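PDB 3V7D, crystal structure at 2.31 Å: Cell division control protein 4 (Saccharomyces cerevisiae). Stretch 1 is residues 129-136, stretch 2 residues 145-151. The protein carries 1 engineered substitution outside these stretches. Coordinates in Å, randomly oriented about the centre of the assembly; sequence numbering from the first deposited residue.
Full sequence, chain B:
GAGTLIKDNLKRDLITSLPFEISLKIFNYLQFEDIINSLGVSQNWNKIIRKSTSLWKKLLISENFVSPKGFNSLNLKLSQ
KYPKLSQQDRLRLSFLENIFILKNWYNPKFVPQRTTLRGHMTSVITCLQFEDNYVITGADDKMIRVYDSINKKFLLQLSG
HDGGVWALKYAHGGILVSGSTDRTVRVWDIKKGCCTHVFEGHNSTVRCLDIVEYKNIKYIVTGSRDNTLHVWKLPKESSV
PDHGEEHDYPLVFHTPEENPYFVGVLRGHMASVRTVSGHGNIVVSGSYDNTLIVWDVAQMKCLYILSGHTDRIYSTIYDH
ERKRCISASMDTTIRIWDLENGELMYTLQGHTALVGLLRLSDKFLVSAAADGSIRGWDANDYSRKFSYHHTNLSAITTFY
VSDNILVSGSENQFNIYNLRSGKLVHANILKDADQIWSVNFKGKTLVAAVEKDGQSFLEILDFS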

ATOM      1  N   GLN B 129     -11.619 -11.377 -10.518  1.00 40.57           N
ATOM      2  CA  GLN B 129     -11.561 -10.852  -9.163  1.00 38.38           C
ATOM      3  C   GLN B 129     -10.656 -11.759  -8.350  1.00 38.99           C
ATOM      4  O   GLN B 129     -10.635 -12.973  -8.557  1.00 38.19           O
ATOM      5  CB  GLN B 129     -12.953 -10.820  -8.532  1.00 42.94           C
ATOM      6  CG  GLN B 129     -13.866  -9.731  -9.062  1.00 44.60           C
ATOM      7  CD  GLN B 129     -13.478  -8.352  -8.561  1.00 47.30           C
ATOM      8  OE1 GLN B 129     -13.935  -7.913  -7.503  1.00 52.27           O
ATOM      9  NE2 GLN B 129     -12.629  -7.662  -9.318  1.00 37.05           N
ATOM     10  N   PHE B 130      -9.902 -11.167  -7.433  1.00 36.57           N
ATOM     11  CA  PHE B 130      -9.047 -11.928  -6.535  1.00 32.19           C
ATOM     12  C   PHE B 130      -9.204 -11.361  -5.136  1.00 33.18           C
ATOM     13  O   PHE B 130      -8.610 -10.337  -4.808  1.00 30.44           O
ATOM     14  CB  PHE B 130      -7.586 -11.830  -6.980  1.00 28.14           C
ATOM     15  CG  PHE B 130      -6.631 -12.601  -6.113  1.00 29.86           C
ATOM     16  CD1 PHE B 130      -7.057 -13.708  -5.395  1.00 31.27           C
ATOM     17  CD2 PHE B 130      -5.305 -12.214  -6.010  1.00 33.60           C
ATOM     18  CE1 PHE B 130      -6.182 -14.412  -4.594  1.00 31.42           C
ATOM     19  CE2 PHE B 130      -4.424 -12.916  -5.210  1.00 31.76           C
ATOM     20  CZ  PHE B 130      -4.864 -14.017  -4.500  1.00 32.98           C
ATOM     21  N   GLU B 131     -10.029 -12.016  -4.325  1.00 32.77           N
ATOM     22  CA  GLU B 131     -10.282 -11.591  -2.948  1.00 40.24           C
ATOM     23  C   GLU B 131     -10.565 -12.823  -2.097  1.00 40.51           C
ATOM     24  O   GLU B 131     -11.051 -13.835  -2.608  1.00 37.38           O
ATOM     25  CB  GLU B 131     -11.510 -10.668  -2.862  1.00 44.76           C
ATOM     26  CG  GLU B 131     -11.550  -9.485  -3.827  1.00 49.88           C
ATOM     27  CD  GLU B 131     -10.542  -8.404  -3.484  1.00 51.21           C
ATOM     28  OE1 GLU B 131     -10.197  -7.611  -4.385  1.00 48.70           O
ATOM     29  OE2 GLU B 131     -10.098  -8.345  -2.316  1.00 48.98           O
ATOM     30  N   ASP B 132     -10.259 -12.730  -0.805  1.00 42.20           N
ATOM     31  CA  ASP B 132     -10.741 -13.696   0.178  1.00 49.63           C
ATOM     32  C   ASP B 132     -10.380 -15.138  -0.149  1.00 55.28           C
ATOM     33  O   ASP B 132     -11.201 -16.038   0.050  1.00 55.48           O
ATOM     34  CB  ASP B 132     -12.264 -13.602   0.283  1.00 54.63           C
ATOM     35  CG  ASP B 132     -12.732 -13.176   1.652  1.00 61.72           C
ATOM     36  OD1 ASP B 132     -11.978 -13.374   2.627  1.00 67.19           O
ATOM     37  OD2 ASP B 132     -13.863 -12.654   1.747  1.00 64.31           O
ATOM     38  N   ASN B 133      -9.176 -15.349  -0.675  1.00 49.10           N
ATOM     39  CA  ASN B 133      -8.716 -16.680  -1.066  1.00 47.67           C
ATOM     40  C   ASN B 133      -9.518 -17.290  -2.219  1.00 44.89           C
ATOM     41  O   ASN B 133      -9.424 -18.486  -2.490  1.00 45.40           O
ATOM     42  CB  ASN B 133      -8.675 -17.614   0.146  1.00 49.19           C
ATOM     43  CG  ASN B 133      -7.910 -17.011   1.309  1.00 53.03           C
ATOM     44  OD1 ASN B 133      -6.778 -16.550   1.152  1.00 50.23           O
ATOM     45  ND2 ASN B 133      -8.532 -16.996   2.482  1.00 54.98           N
ATOM     46  N   TYR B 134     -10.303 -16.455  -2.893  1.00 40.12           N
ATOM     47  CA  TYR B 134     -10.993 -16.865  -4.107  1.00 35.63           C
ATOM     48  C   TYR B 134     -10.376 -16.189  -5.318  1.00 37.30           C
ATOM     49  O   TYR B 134     -10.020 -15.010  -5.270  1.00 36.29           O
ATOM     50  CB  TYR B 134     -12.469 -16.478  -4.069  1.00 31.68           C
ATOM     51  CG  TYR B 134     -13.323 -17.228  -3.079  1.00 37.73           C
ATOM     52  CD1 TYR B 134     -13.417 -18.613  -3.119  1.00 41.02           C
ATOM     53  CD2 TYR B 134     -14.077 -16.543  -2.133  1.00 38.47           C
ATOM     54  CE1 TYR B 134     -14.216 -19.300  -2.221  1.00 43.24           C
ATOM     55  CE2 TYR B 134     -14.877 -17.217  -1.232  1.00 42.17           C
ATOM     56  CZ  TYR B 134     -14.945 -18.595  -1.279  1.00 47.38           C
ATOM     57  OH  TYR B 134     -15.746 -19.263  -0.379  1.00 47.92           O
ATOM     58  N   VAL B 135     -10.252 -16.938  -6.407  1.00 38.95           N
ATOM     59  CA  VAL B 135      -9.998 -16.336  -7.704  1.00 34.06           C
ATOM     60  C   VAL B 135     -11.239 -16.592  -8.534  1.00 33.75           C
ATOM     61  O   VAL B 135     -11.710 -17.727  -8.630  1.00 37.59           O
ATOM     62  CB  VAL B 135      -8.768 -16.925  -8.415  1.00 37.42           C
ATOM     63  CG1 VAL B 135      -8.480 -16.139  -9.694  1.00 33.60           C
ATOM     64  CG2 VAL B 135      -7.562 -16.903  -7.497  1.00 38.81           C
ATOM     65  N   ILE B 136     -11.785 -15.529  -9.110  1.00 36.68           N
ATOM     66  CA  ILE B 136     -13.050 -15.621  -9.824  1.00 37.76           C
ATOM     67  C   ILE B 136     -12.915 -15.009 -11.211  1.00 36.00           C
ATOM     68  O   ILE B 136     -12.455 -13.876 -11.353  1.00 33.94           O
ATOM     69  CB  ILE B 136     -14.174 -14.915  -9.043  1.00 42.56           C
ATOM     70  CG1 ILE B 136     -14.195 -15.400  -7.591  1.00 44.01           C
ATOM     71  CG2 ILE B 136     -15.521 -15.153  -9.705  1.00 41.09           C
ATOM     72  CD1 ILE B 136     -15.023 -14.543  -6.670  1.00 52.08           C
TER
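Stretch 2, residues 145-151: RVYDSIN

The most distinctive feature of this contact is how it continues beyond the last paired strand residues: after the strand of stretch 2 ends at Asp148, Ser149 still donates its backbone N to Asn133 O at 3.0 Å, in an almost linear hydrogen bond. Asn133 belongs to the type I' turn from Glu131 to Tyr134, which joins two strands of stretch 1, so the turn itself receives the departing chain.

The example illustrates how an antiparallel sheet grows by backbone pairing. Stretch 2 is extended from Arg145 to Asp148 and runs against strand 134-136 at 155° between their N-to-C directions, the axes approaching to 4.5 Å. Val135 and Tyr147 form the hydrogen-bonded pair, with Val135 N to Tyr147 O at 2.8 Å and Tyr147 N to Val135 O at 2.6 Å. The flanking pairs, Tyr134 with Asp148 and Ile136 with Val146, lack such mutual bonds, as the alternation of an antiparallel ladder requires. CA-H...O contacts supplement the ladder: Tyr134 CA lies 3.2 Å from Tyr147 O, and Ile136 CA 3.3 Å from Arg145 O.

Alternation also sorts the side chains. On one face, Val146 CG1 meets Tyr134 CD1 at 3.8 Å and Ile136 CG1 at 4.3 Å. The other face carries Val135 and Tyr147, whose CB atoms are 3.9 Å apart; Val135 CG2 also reaches Ser149 CB at 3.8 Å.

Beyond the strand, Ser149 to Asn151 adopt helical backbone angles. Ser149 points toward stretch 1, its OG lying 3.4 Å from Phe130 CE1 at the ring edge, while Ile150 extends CD1 to within 3.5 Å of Asn133 CG. Asp148 steadies this bend from within stretch 2: its OD1 accepts hydrogen bonds from Ile150 N at 2.8 Å and Asn151 N at 3.1 Å.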

ATOM      1  N   ARG B 145     -16.138 -18.893 -13.203  1.00 38.99           N
ATOM      2  CA  ARG B 145     -15.376 -19.944 -12.542  1.00 38.52           C
ATOM      3  C   ARG B 145     -14.735 -19.439 -11.260  1.00 40.13           C
ATOM      4  O   ARG B 145     -14.209 -18.328 -11.212  1.00 44.52           O
ATOM      5  CB  ARG B 145     -14.332 -20.548 -13.487  1.00 38.48           C
ATOM      6  CG  ARG B 145     -14.947 -21.297 -14.669  1.00 41.16           C
ATOM      7  CD  ARG B 145     -13.893 -21.841 -15.624  1.00 42.08           C
ATOM      8  NE  ARG B 145     -13.174 -22.994 -15.082  1.00 44.66           N
ATOM      9  CZ  ARG B 145     -13.605 -24.250 -15.162  1.00 43.82           C
ATOM     10  NH1 ARG B 145     -14.759 -24.519 -15.750  1.00 41.09           N
ATOM     11  NH2 ARG B 145     -12.887 -25.239 -14.649  1.00 48.28           N
ATOM     12  N   VAL B 146     -14.795 -20.267 -10.224  1.00 39.20           N
ATOM     13  CA  VAL B 146     -14.277 -19.913  -8.914  1.00 39.14           C
ATOM     14  C   VAL B 146     -13.140 -20.850  -8.530  1.00 45.08           C
ATOM     15  O   VAL B 146     -13.265 -22.075  -8.637  1.00 44.50           O
ATOM     16  CB  VAL B 146     -15.378 -19.996  -7.837  1.00 44.17           C
ATOM     17  CG1 VAL B 146     -14.841 -19.543  -6.488  1.00 46.04           C
ATOM     18  CG2 VAL B 146     -16.588 -19.162  -8.244  1.00 42.38           C
ATOM     19  N   TYR B 147     -12.033 -20.267  -8.079  1.00 38.16           N
ATOM     20  CA  TYR B 147     -10.860 -21.041  -7.704  1.00 35.39           C
ATOM     21  C   TYR B 147     -10.434 -20.739  -6.268  1.00 37.23           C
ATOM     22  O   TYR B 147     -10.647 -19.637  -5.756  1.00 34.79           O
ATOM     23  CB  TYR B 147      -9.686 -20.732  -8.639  1.00 36.18           C
ATOM     24  CG  TYR B 147      -9.934 -20.956 -10.117  1.00 36.40           C
ATOM     25  CD1 TYR B 147     -10.665 -20.041 -10.871  1.00 33.76           C
ATOM     26  CD2 TYR B 147      -9.397 -22.060 -10.770  1.00 38.90           C
ATOM     27  CE1 TYR B 147     -10.875 -20.235 -12.224  1.00 32.80           C
ATOM     28  CE2 TYR B 147      -9.603 -22.264 -12.128  1.00 33.11           C
ATOM     29  CZ  TYR B 147     -10.341 -21.347 -12.848  1.00 35.41           C
ATOM     30  OH  TYR B 147     -10.546 -21.545 -14.196  1.00 38.24           O
ATOM     31  N   ASP B 148      -9.822 -21.735  -5.637  1.00 34.97           N
ATOM     32  CA  ASP B 148      -9.228 -21.615  -4.312  1.00 31.00           C
ATOM     33  C   ASP B 148      -7.765 -21.231  -4.507  1.00 37.20           C
ATOM     34  O   ASP B 148      -7.002 -21.991  -5.090  1.00 34.99           O
ATOM     35  CB  ASP B 148      -9.332 -22.975  -3.615  1.00 33.95           C
ATOM     36  CG  ASP B 148      -8.772 -22.978  -2.201  1.00 42.88           C
ATOM     37  OD1 ASP B 148      -7.926 -22.128  -1.857  1.00 44.64           O
ATOM     38  OD2 ASP B 148      -9.177 -23.869  -1.425  1.00 53.59           O
ATOM     39  N   SER B 149      -7.364 -20.060  -4.019  1.00 38.54           N
ATOM     40  CA  SER B 149      -5.987 -19.605  -4.229  1.00 38.53           C
ATOM     41  C   SER B 149      -5.008 -20.176  -3.204  1.00 38.99           C
ATOM     42  O   SER B 149      -3.794 -20.132  -3.406  1.00 40.32           O
ATOM     43  CB  SER B 149      -5.902 -18.074  -4.258  1.00 36.33           C
ATOM     44  OG  SER B 149      -6.472 -17.501  -3.095  1.00 38.35           O
ATOM     45  N   ILE B 150      -5.536 -20.711  -2.106  1.00 37.40           N
ATOM     46  CA  ILE B 150      -4.695 -21.323  -1.083  1.00 38.05           C
ATOM     47  C   ILE B 150      -4.229 -22.709  -1.529  1.00 40.01           C
ATOM     48  O   ILE B 150      -3.030 -22.990  -1.574  1.00 38.52           O
ATOM     49  CB  ILE B 150      -5.428 -21.437   0.271  1.00 43.05           C
ATOM     50  CG1 ILE B 150      -5.786 -20.049   0.810  1.00 40.06           C
ATOM     51  CG2 ILE B 150      -4.572 -22.200   1.283  1.00 39.02           C
ATOM     52  CD1 ILE B 150      -6.555 -20.087   2.115  1.00 44.98           C
ATOM     53  N   ASN B 151      -5.184 -23.571  -1.860  1.00 38.93           N
ATOM     54  CA  ASN B 151      -4.852 -24.905  -2.344  1.00 43.48           C
ATOM     55  C   ASN B 151      -4.556 -24.924  -3.846  1.00 44.06           C
ATOM     56  O   ASN B 151      -4.096 -25.935  -4.379  1.00 45.60           O
ATOM     57  CB  ASN B 151      -5.957 -25.905  -1.991  1.00 44.48           C
ATOM     58  CG  ASN B 151      -6.147 -26.059  -0.488  1.00 50.81           C
ATOM     59  OD1 ASN B 151      -5.304 -26.638   0.198  1.00 50.19           O
ATOM     60  ND2 ASN B 151      -7.259 -25.543   0.029  1.00 49.79           N
TER